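Local coordinates for phosphosugar isomerase (Escherichia coli O6:H1, PDB 5UQI), which binds arabinose-5-phosphate and probably interconverts it with ribulose-5-phosphate, as a sugar isomerase (SIS) domain protein of the GutQ/KpsF subfamily, at residues Ile56-Leu61 against Ser72-Gly77; Pro111-Lys114 against Tyr119-Ser122; Met14-Lys19 against Ser145-Leu150. One frame throughout, in Å; residues are numbered along the deposited sequence.

Contacts 1 and 2 both pack a helix against the parallel sheet of the SIS domain. Contact 1 sets helix 52-67 on strand 72-76, an outermost strand of the sheet within this chain. Contact 2 sets helix 110-116 on strand 120-124, beside strand 137-140. Contact 1 is complete in the chain before contact 2 begins. Their centres are about 16 Å apart. Contact 3 is of another kind. It ties helix 3-25, near the N-terminus, to the loop before helix 156-175, and so spans the sequence of both other contacts. Its centre lies about 24 Å from that of contact 1 and about 31 Å from that of contact 2. Two contacts thus fix helices on the sheet, and the third fastens the N-terminal helix to a loop.

Contact 1: Ile56-Leu61 against Ser72-Gly77; sequences IIARKL and SFFVHG
The Phe74 ring has Arg59 CG over one face, displaced toward the rim, and the backbone N of His76 over the other. Arg59 CG sits 3.5 Å from the ring centroid and 24° off the normal, a CH-pi contact. Its nearest ring atom is Phe74 CD2 at 3.2 Å. The Arg59 guanidinium in turn has Phe74 CE2 over one of its faces, with NH1 3.5 Å from that carbon. The two groups are not stacked flat, since their planes are 48° apart. At the edge of the His76 ring, near its plane, Arg59 NH2 lies 4.4 Å from CD2. Ala58 adds its methyl group obliquely to the Phe74 ring, with CB 3.6 Å from Phe74 CE1.

The bend of the Arg59 chain at chi3 (-111°) carries the guanidinium past the CE2 rim of the ring, toward His76. Phe74 has CG anti to the backbone N, and its ring stands up from the strand toward the helix.

Helix 52-67 follows strand 46-50 and leads to strand 72-76, a beta-alpha-beta unit of the SIS domain. The short helix and strand segments run nearly antiparallel, as the return leg of such a crossover does. Ala62 of the same helix also touches the Phe74 side chain. His76 is the N-cap residue before helix 77-84, and its side chain is about 9 Å from the bound arabinose-5-phosphate.

No hydrogen bond crosses between the segments. The contact is held by apolar and CH-pi packing, and the guanidinium ends beside the His76 ring without a hydrogen bond to it.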
# COMPACT_ATOMS: atom_id res chain seq x y z
N ILE A 56 -0.76 -5.07 7.51
CA ILE A 56 -0.07 -4.27 8.54
C ILE A 56 0.57 -3.03 7.88
O ILE A 56 0.46 -1.92 8.41
CB ILE A 56 0.96 -5.09 9.33
CG1 ILE A 56 0.24 -6.24 10.01
CG2 ILE A 56 1.60 -4.15 10.37
CD1 ILE A 56 1.20 -7.29 10.59
N ILE A 57 1.17 -3.24 6.70
CA ILE A 57 1.69 -2.05 5.95
C ILE A 57 0.52 -1.12 5.55
O ILE A 57 0.69 0.11 5.62
CB ILE A 57 2.48 -2.52 4.71
CG1 ILE A 57 3.70 -3.32 5.17
CG2 ILE A 57 2.91 -1.29 3.89
CD1 ILE A 57 4.61 -2.69 6.20
N ALA A 58 -0.63 -1.67 5.16
CA ALA A 58 -1.83 -0.87 4.83
C ALA A 58 -2.25 -0.02 6.03
O ALA A 58 -2.59 1.16 5.88
CB ALA A 58 -2.97 -1.79 4.39
N ARG A 59 -2.18 -0.59 7.25
CA ARG A 59 -2.49 0.18 8.50
C ARG A 59 -1.48 1.35 8.62
O ARG A 59 -1.90 2.46 8.97
CB ARG A 59 -2.38 -0.68 9.79
CG ARG A 59 -3.52 -1.58 10.05
CD ARG A 59 -3.30 -2.36 11.38
NE ARG A 59 -3.06 -3.78 11.05
CZ ARG A 59 -3.87 -4.83 11.27
NH1 ARG A 59 -5.06 -4.69 11.86
NH2 ARG A 59 -3.47 -6.07 10.91
N LYS A 60 -0.17 1.08 8.40
CA LYS A 60 0.82 2.15 8.49
C LYS A 60 0.52 3.23 7.46
O LYS A 60 0.51 4.43 7.84
CB LYS A 60 2.21 1.55 8.22
CG LYS A 60 3.34 2.41 8.83
CD LYS A 60 3.63 3.72 8.05
CE LYS A 60 4.96 4.34 8.49
NZ LYS A 60 5.19 5.54 7.58
N LEU A 61 0.22 2.83 6.22
CA LEU A 61 0.01 3.84 5.19
C LEU A 61 -1.26 4.67 5.45
O LEU A 61 -1.26 5.89 5.22
CB LEU A 61 -0.09 3.15 3.81
CG LEU A 61 1.26 2.52 3.40
CD1 LEU A 61 1.04 1.91 1.99
CD2 LEU A 61 2.38 3.61 3.30
N SER A 72 -7.82 9.17 5.85
CA SER A 72 -7.63 7.77 5.40
C SER A 72 -7.81 6.89 6.61
O SER A 72 -7.52 7.30 7.71
CB SER A 72 -6.20 7.63 4.92
OG SER A 72 -5.91 6.34 4.48
N PHE A 73 -8.27 5.66 6.41
CA PHE A 73 -8.23 4.67 7.47
C PHE A 73 -8.15 3.27 6.83
O PHE A 73 -8.24 3.12 5.62
CB PHE A 73 -9.48 4.76 8.42
CG PHE A 73 -10.83 4.50 7.74
CD1 PHE A 73 -11.43 5.45 6.91
CD2 PHE A 73 -11.49 3.26 7.95
CE1 PHE A 73 -12.66 5.17 6.30
CE2 PHE A 73 -12.75 2.96 7.35
CZ PHE A 73 -13.33 3.93 6.52
N PHE A 74 -7.93 2.28 7.70
CA PHE A 74 -7.70 0.92 7.28
C PHE A 74 -8.89 0.05 7.61
O PHE A 74 -9.46 0.14 8.72
CB PHE A 74 -6.46 0.41 8.07
CG PHE A 74 -6.26 -1.09 7.93
CD1 PHE A 74 -5.81 -1.63 6.73
CD2 PHE A 74 -6.53 -1.96 9.03
CE1 PHE A 74 -5.58 -3.03 6.61
CE2 PHE A 74 -6.30 -3.37 8.84
CZ PHE A 74 -5.84 -3.88 7.67
N VAL A 75 -9.23 -0.86 6.66
CA VAL A 75 -10.24 -1.91 6.87
C VAL A 75 -9.58 -3.21 6.53
O VAL A 75 -9.05 -3.42 5.42
CB VAL A 75 -11.46 -1.68 5.96
CG1 VAL A 75 -12.39 -2.89 6.06
CG2 VAL A 75 -12.22 -0.42 6.39
N HIS A 76 -9.57 -4.13 7.50
CA HIS A 76 -8.99 -5.46 7.21
C HIS A 76 -9.83 -6.23 6.22
O HIS A 76 -11.05 -6.17 6.28
CB HIS A 76 -8.92 -6.19 8.56
CG HIS A 76 -8.19 -7.50 8.49
ND1 HIS A 76 -8.85 -8.68 8.13
CD2 HIS A 76 -6.90 -7.83 8.73
CE1 HIS A 76 -7.97 -9.66 8.15
NE2 HIS A 76 -6.80 -9.19 8.56
N GLY A 77 -9.17 -6.94 5.29
CA GLY A 77 -9.94 -7.58 4.19
C GLY A 77 -10.95 -8.62 4.69
O GLY A 77 -12.06 -8.76 4.15

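Contact 2: Pro111-Lys114 against Tyr119-Ser122; sequences PSLK and YLIS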
# COMPACT_ATOMS: atom_id res chain seq x y z
N PRO A 111 -16.73 -8.41 -5.42
CA PRO A 111 -18.13 -8.27 -5.90
C PRO A 111 -18.94 -7.19 -5.20
O PRO A 111 -19.61 -6.37 -5.87
CB PRO A 111 -18.70 -9.66 -5.68
CG PRO A 111 -17.54 -10.60 -5.73
CD PRO A 111 -16.43 -9.79 -5.03
N SER A 112 -18.81 -7.09 -3.84
CA SER A 112 -19.50 -6.05 -3.18
C SER A 112 -18.95 -4.68 -3.55
O SER A 112 -19.70 -3.76 -3.73
CB SER A 112 -19.44 -6.21 -1.63
OG SER A 112 -20.14 -7.41 -1.22
N LEU A 113 -17.62 -4.54 -3.62
CA LEU A 113 -17.09 -3.22 -3.93
C LEU A 113 -17.48 -2.74 -5.36
O LEU A 113 -17.68 -1.55 -5.56
CB LEU A 113 -15.56 -3.23 -3.81
CG LEU A 113 -15.06 -3.13 -2.37
CD1 LEU A 113 -13.54 -3.44 -2.32
CD2 LEU A 113 -15.42 -1.75 -1.80
N LYS A 114 -17.63 -3.71 -6.28
CA LYS A 114 -18.15 -3.37 -7.62
C LYS A 114 -19.61 -2.86 -7.57
O LYS A 114 -19.91 -1.81 -8.18
CB LYS A 114 -18.03 -4.61 -8.54
CG LYS A 114 -16.63 -4.93 -8.95
CD LYS A 114 -16.09 -3.81 -9.80
CE LYS A 114 -14.71 -4.20 -10.27
NZ LYS A 114 -14.18 -3.21 -11.22
N TYR A 119 -14.25 3.93 -6.63
CA TYR A 119 -13.05 3.81 -7.44
C TYR A 119 -12.03 2.96 -6.69
O TYR A 119 -11.80 3.20 -5.48
CB TYR A 119 -12.49 5.22 -7.65
CG TYR A 119 -11.47 5.26 -8.74
CD1 TYR A 119 -10.16 4.96 -8.53
CD2 TYR A 119 -11.85 5.57 -10.06
CE1 TYR A 119 -9.20 4.95 -9.54
CE2 TYR A 119 -10.90 5.56 -11.05
CZ TYR A 119 -9.59 5.28 -10.81
OH TYR A 119 -8.62 5.29 -11.82
N LEU A 120 -11.54 1.92 -7.35
CA LEU A 120 -10.66 0.91 -6.74
C LEU A 120 -9.27 1.02 -7.31
O LEU A 120 -9.07 0.97 -8.50
CB LEU A 120 -11.19 -0.53 -6.94
CG LEU A 120 -12.65 -0.75 -6.55
CD1 LEU A 120 -12.95 -2.23 -6.89
CD2 LEU A 120 -12.94 -0.38 -5.07
N ILE A 121 -8.26 1.06 -6.42
CA ILE A 121 -6.86 1.09 -6.80
C ILE A 121 -6.23 -0.16 -6.21
O ILE A 121 -6.54 -0.50 -5.07
CB ILE A 121 -6.19 2.34 -6.14
CG1 ILE A 121 -6.82 3.60 -6.79
CG2 ILE A 121 -4.67 2.33 -6.34
CD1 ILE A 121 -6.43 4.85 -5.99
N SER A 122 -5.37 -0.84 -6.94
CA SER A 122 -4.64 -1.96 -6.39
C SER A 122 -3.15 -1.68 -6.34
O SER A 122 -2.60 -1.03 -7.22
CB SER A 122 -4.87 -3.29 -7.14
OG SER A 122 -4.42 -3.12 -8.54
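Leu113 and Leu120 make the close part of this contact, and Lys114 makes the loose part. Leu120 sends both of its methyl groups to the helix. Its CD2 is 4.1 Å from Leu113 CB, and its CD1 is 4.2 Å from the same carbon. Leu113 CD1 joins in, 4.2 Å from Leu120 CD2. The two leucines pass at a slant, so the fork of Leu120 straddles the base of Leu113 more than it meets its end. Both are buried. Around them, Leu113 also touches Leu85 and Leu96, and Leu120 touches Val94. The pair is thus part of the apolar layer between helix 110-116 and the parallel sheet of the alpha/beta SIS domain.

The other side is thinner. Lys114 is exposed, and its CB starts out pointing away from the strand. Turns at chi1 (-72°) and chi2 (-65°) fold the chain back, and the rest of it runs extended. Here a single methylene meets a single methyl, with Lys114 CE 4.3 Å from Leu120 CD1. The amine end has its partner elsewhere, because Lys114 NZ is hydrogen-bonded to Ser134 O.

The helix comes directly before the strand it packs on. A short connection joins it to strand 120-124, and Leu113 and Leu120 meet in the space between the two elements. The strand lies in the sheet between 93-97 and 137-140. The Leu120 N-H is bonded to the Asp136 carboxylate.

No hydrogen bond joins the two segments. The helix is therefore seated here by dispersion and burial of apolar surface, while the lysine lends its aliphatic part to the edge and keeps its charged end for a carbonyl beyond the contact.

Contact 3: Met14-Lys19 against Ser145-Leu150; sequences MHNELK and SEADNL
Asn16 and Ala147 join helix 3-25 to the loop of the SIS domain that follows strand 137-140 and precedes helix 156-175. The segments are distant in sequence but approach to 5.4 Å between the CA atoms of Asn16 and Ala147. The loop goes on to Pro154, a residue of the arabinose-5-phosphate pocket, so the helix is fastened to a loop that contributes to that pocket.

The apolar part is small. Asn16 CB rests 3.8 Å from Ala147 CB, and Glu17 CG lies 4.3 Å from the same methyl group. The methyl group of Ala147 is therefore flanked by two helix side chains.

Polar contacts hold the loop in shape. Glu146 OE1 is bonded to Ser155 N, its OE2 to Ser157 OG, and Ala147 N to Ser155 OG. Ser145 OG donates to Glu146 O. Separately, Glu17 OE1 is bonded to Thr159 OG1, which links helix 3-25 to helix 156-175.

One hydrogen bond crosses directly. It uses the amide of Asn16, whose CG stands beside the backbone N (chi1 -76°), facing the loop. Asn16 ND2 donates to Ala147 O over 3.0 Å, with the acceptor within 2° of the amide plane and the N-H···O angle bent to 144°.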
# COMPACT_ATOMS: atom_id res chain seq x y z
N MET A 14 19.38 -7.04 5.25
CA MET A 14 19.12 -5.61 5.05
C MET A 14 19.44 -5.18 3.64
O MET A 14 18.69 -4.44 3.02
CB MET A 14 19.88 -4.72 6.07
CG MET A 14 19.55 -5.03 7.52
SD MET A 14 20.36 -3.78 8.54
CE MET A 14 19.58 -2.24 8.10
N HIS A 15 20.57 -5.69 3.14
CA HIS A 15 20.97 -5.34 1.80
C HIS A 15 19.99 -5.87 0.74
O HIS A 15 19.73 -5.13 -0.24
CB HIS A 15 22.39 -5.90 1.57
CG HIS A 15 22.88 -5.72 0.17
ND1 HIS A 15 23.27 -4.50 -0.34
CD2 HIS A 15 23.03 -6.61 -0.84
CE1 HIS A 15 23.63 -4.65 -1.60
NE2 HIS A 15 23.51 -5.92 -1.92
N ASN A 16 19.43 -7.08 0.95
CA ASN A 16 18.43 -7.61 0.02
C ASN A 16 17.25 -6.62 -0.04
O ASN A 16 16.70 -6.35 -1.13
CB ASN A 16 17.92 -8.99 0.45
CG ASN A 16 18.92 -10.08 0.16
OD1 ASN A 16 19.93 -9.81 -0.51
ND2 ASN A 16 18.67 -11.29 0.63
N GLU A 17 16.83 -6.12 1.12
CA GLU A 17 15.69 -5.16 1.12
C GLU A 17 16.02 -3.84 0.45
O GLU A 17 15.24 -3.27 -0.34
CB GLU A 17 15.11 -4.91 2.55
CG GLU A 17 14.56 -6.18 3.15
CD GLU A 17 13.58 -5.92 4.26
OE1 GLU A 17 13.18 -4.74 4.46
OE2 GLU A 17 13.26 -6.90 4.95
N LEU A 18 17.26 -3.39 0.68
CA LEU A 18 17.75 -2.19 0.04
C LEU A 18 17.70 -2.36 -1.49
O LEU A 18 17.25 -1.45 -2.17
CB LEU A 18 19.19 -1.94 0.52
CG LEU A 18 19.92 -0.67 -0.01
CD1 LEU A 18 19.47 0.57 0.75
CD2 LEU A 18 21.43 -0.81 0.12
N LYS A 19 18.13 -3.51 -1.99
CA LYS A 19 18.13 -3.75 -3.45
C LYS A 19 16.71 -3.69 -4.02
O LYS A 19 16.50 -3.14 -5.10
CB LYS A 19 18.77 -5.07 -3.80
CG LYS A 19 20.29 -5.02 -3.67
CD LYS A 19 20.87 -6.38 -4.11
CE LYS A 19 20.80 -6.58 -5.63
NZ LYS A 19 20.63 -8.02 -6.03
N SER A 145 11.95 -10.96 -5.53
CA SER A 145 12.17 -12.03 -4.56
C SER A 145 11.94 -11.45 -3.16
O SER A 145 11.91 -10.23 -2.99
CB SER A 145 13.62 -12.51 -4.63
OG SER A 145 13.78 -13.75 -3.94
N GLU A 146 11.81 -12.33 -2.18
CA GLU A 146 11.90 -11.89 -0.77
C GLU A 146 13.33 -12.00 -0.27
O GLU A 146 14.20 -12.46 -1.02
CB GLU A 146 10.93 -12.67 0.12
CG GLU A 146 9.46 -12.48 -0.27
CD GLU A 146 8.87 -11.09 -0.06
OE1 GLU A 146 9.58 -10.11 0.36
OE2 GLU A 146 7.65 -10.98 -0.33
N ALA A 147 13.59 -11.54 0.96
CA ALA A 147 14.97 -11.46 1.45
C ALA A 147 15.47 -12.79 2.00
O ALA A 147 16.68 -12.98 2.12
CB ALA A 147 15.09 -10.35 2.51
N ASP A 148 14.56 -13.71 2.32
CA ASP A 148 14.96 -14.98 2.97
C ASP A 148 15.44 -15.97 1.89
O ASP A 148 15.10 -15.81 0.72
CB ASP A 148 13.83 -15.58 3.83
CG ASP A 148 12.51 -15.80 3.05
OD1 ASP A 148 12.08 -14.89 2.29
OD2 ASP A 148 11.89 -16.91 3.22
N ASN A 149 16.21 -17.00 2.27
CA ASN A 149 16.73 -17.94 1.26
C ASN A 149 15.61 -18.67 0.51
O ASN A 149 15.70 -18.86 -0.71
CB ASN A 149 17.74 -18.91 1.86
CG ASN A 149 19.08 -18.23 2.18
OD1 ASN A 149 19.15 -17.01 2.44
ND2 ASN A 149 20.15 -19.03 2.17
N LEU A 150 14.55 -19.01 1.25
CA LEU A 150 13.33 -19.63 0.73
C LEU A 150 12.49 -18.69 -0.16
O LEU A 150 11.74 -19.17 -1.03
CB LEU A 150 12.47 -20.10 1.91
CG LEU A 150 13.04 -21.01 3.01
CD1 LEU A 150 12.33 -20.81 4.36
CD2 LEU A 150 12.99 -22.46 2.53